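Local coordinates for cytoplasmic Protein STM1381 (PDB 3SOZ), which is of unknown function but is probably related to the class I glutamine amidotransferases, at residues L180-L185 with E196-P201. Sequence-based numbering, arbitrary orientation.
Sequences LGYNKL and EINGDP
Tyr182, on the strand that runs through 181-183, faces the type I' turn from Ile197 to Asp200 without direct backbone pairing between the segments: its CA lies 8.3 Å from that of Ile197, and the separation falls to 6.2 Å between the CA atoms of Leu185 and Pro201. The phenol spans the distance. With CG between the backbone N and the carbonyl carbon (chi1 61°), the Tyr182 ring reaches the hairpin and lays one face against Ile197, whose CG2 methyl sits almost over the ring centre, 3.7 Å from the centroid, in a CH-pi contact. At the tip, the hydroxyl is gripped twice. Tyr182 OH donates to the anti lone pair of Asp200 OD2 (2.8 Å), which lies at the ring edge in the plane, and accepts from Asn198 ND2 in a nearly straight bond (161°) lying close to the amide plane. Carboxylate and amide are both turned about 60° against the ring; the two bonds, from a central turn residue and from the turn's last residue, hold the hydroxyl. The extended Lys184 chain passes Asp200 with Lys184 CG 3.9 Å from Asp200 OD2; the ammonium stays too far for a salt bridge but may still favour the carboxylate's charge. Nearer Pro201, whose CG and CD lie beside Leu185 O, a water accepts from Leu185 N and donates to Asn183 O. Val152 and Leu154 of strand 151-154 also pack on Tyr182. Inside the turn, Ile197 and Asp200 exchange two backbone hydrogen bonds, the mark of a two-residue beta-hairpin, here joining strands 192-197 and 200-208 of the mixed sheet and docked through its turn onto strand 175-187.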
# COMPACT_ATOMS: atom_id res chain seq x y z
N LEU A 180 11.72 -16.46 11.41
CA LEU A 180 10.31 -16.51 11.04
C LEU A 180 9.86 -15.62 9.86
O LEU A 180 8.66 -15.62 9.48
CB LEU A 180 9.44 -16.28 12.25
CG LEU A 180 9.69 -17.23 13.42
CD1 LEU A 180 8.64 -17.02 14.49
CD2 LEU A 180 9.58 -18.62 12.89
N GLY A 181 10.80 -14.88 9.27
CA GLY A 181 10.52 -14.18 8.04
C GLY A 181 11.69 -13.29 7.67
O GLY A 181 12.66 -13.19 8.42
N TYR A 182 11.62 -12.67 6.49
CA TYR A 182 12.67 -11.76 6.06
C TYR A 182 12.11 -10.89 4.95
O TYR A 182 11.05 -11.17 4.38
CB TYR A 182 13.92 -12.55 5.54
CG TYR A 182 13.61 -13.44 4.34
CD1 TYR A 182 13.09 -14.70 4.52
CD2 TYR A 182 13.79 -13.01 3.05
CE1 TYR A 182 12.77 -15.51 3.47
CE2 TYR A 182 13.45 -13.83 1.97
CZ TYR A 182 12.93 -15.08 2.23
OH TYR A 182 12.57 -15.94 1.21
N ASN A 183 12.86 -9.84 4.64
CA ASN A 183 12.62 -9.03 3.48
C ASN A 183 13.27 -9.67 2.25
O ASN A 183 14.44 -10.04 2.27
CB ASN A 183 13.18 -7.64 3.72
CG ASN A 183 12.39 -6.84 4.74
OD1 ASN A 183 12.80 -6.68 5.90
ND2 ASN A 183 11.25 -6.31 4.30
N LYS A 184 12.52 -9.78 1.17
CA LYS A 184 12.98 -10.43 -0.01
C LYS A 184 13.70 -9.36 -0.78
O LYS A 184 13.10 -8.33 -1.07
CB LYS A 184 11.81 -10.93 -0.83
CG LYS A 184 12.22 -11.58 -2.13
CD LYS A 184 11.02 -12.17 -2.85
CE LYS A 184 11.46 -12.77 -4.21
NZ LYS A 184 10.40 -13.66 -4.75
N LEU A 185 14.97 -9.66 -1.09
CA LEU A 185 15.88 -8.81 -1.84
C LEU A 185 16.59 -9.58 -2.96
O LEU A 185 16.51 -10.81 -3.10
CB LEU A 185 16.93 -8.22 -0.91
CG LEU A 185 16.32 -7.46 0.27
CD1 LEU A 185 17.26 -7.38 1.40
CD2 LEU A 185 15.94 -6.11 -0.18
N GLU A 196 22.19 -17.26 2.80
CA GLU A 196 20.90 -17.22 2.12
C GLU A 196 19.79 -17.91 2.92
O GLU A 196 20.05 -18.77 3.74
CB GLU A 196 21.01 -17.82 0.73
CG GLU A 196 21.70 -16.94 -0.25
CD GLU A 196 21.58 -17.45 -1.70
OE1 GLU A 196 21.90 -18.63 -1.95
OE2 GLU A 196 21.15 -16.65 -2.58
N ILE A 197 18.56 -17.51 2.66
CA ILE A 197 17.41 -18.06 3.38
C ILE A 197 16.38 -18.34 2.32
O ILE A 197 16.32 -17.60 1.34
CB ILE A 197 16.93 -17.09 4.50
CG1 ILE A 197 15.85 -17.72 5.37
CG2 ILE A 197 16.58 -15.70 3.93
CD1 ILE A 197 15.67 -17.05 6.66
N ASN A 198 15.66 -19.45 2.45
CA ASN A 198 14.58 -19.83 1.53
C ASN A 198 14.92 -19.45 0.09
O ASN A 198 14.07 -18.99 -0.66
CB ASN A 198 13.28 -19.16 2.00
CG ASN A 198 12.05 -19.62 1.24
OD1 ASN A 198 11.81 -20.81 1.07
ND2 ASN A 198 11.23 -18.67 0.80
N GLY A 199 16.20 -19.63 -0.27
CA GLY A 199 16.70 -19.41 -1.64
C GLY A 199 16.71 -17.95 -2.06
O GLY A 199 16.53 -17.64 -3.25
N ASP A 200 16.92 -17.05 -1.08
CA ASP A 200 16.97 -15.61 -1.30
C ASP A 200 18.10 -15.06 -0.45
O ASP A 200 18.48 -15.70 0.53
CB ASP A 200 15.67 -14.94 -0.83
CG ASP A 200 14.54 -15.11 -1.80
OD1 ASP A 200 14.81 -15.08 -3.02
OD2 ASP A 200 13.36 -15.26 -1.34
N PRO A 201 18.62 -13.85 -0.77
CA PRO A 201 19.72 -13.25 0.01
C PRO A 201 19.39 -13.04 1.46
O PRO A 201 18.28 -12.65 1.79
CB PRO A 201 19.89 -11.88 -0.63
CG PRO A 201 19.39 -12.04 -2.00
CD PRO A 201 18.41 -13.15 -2.05
O HOH W 1 16.44 -11.49 0.64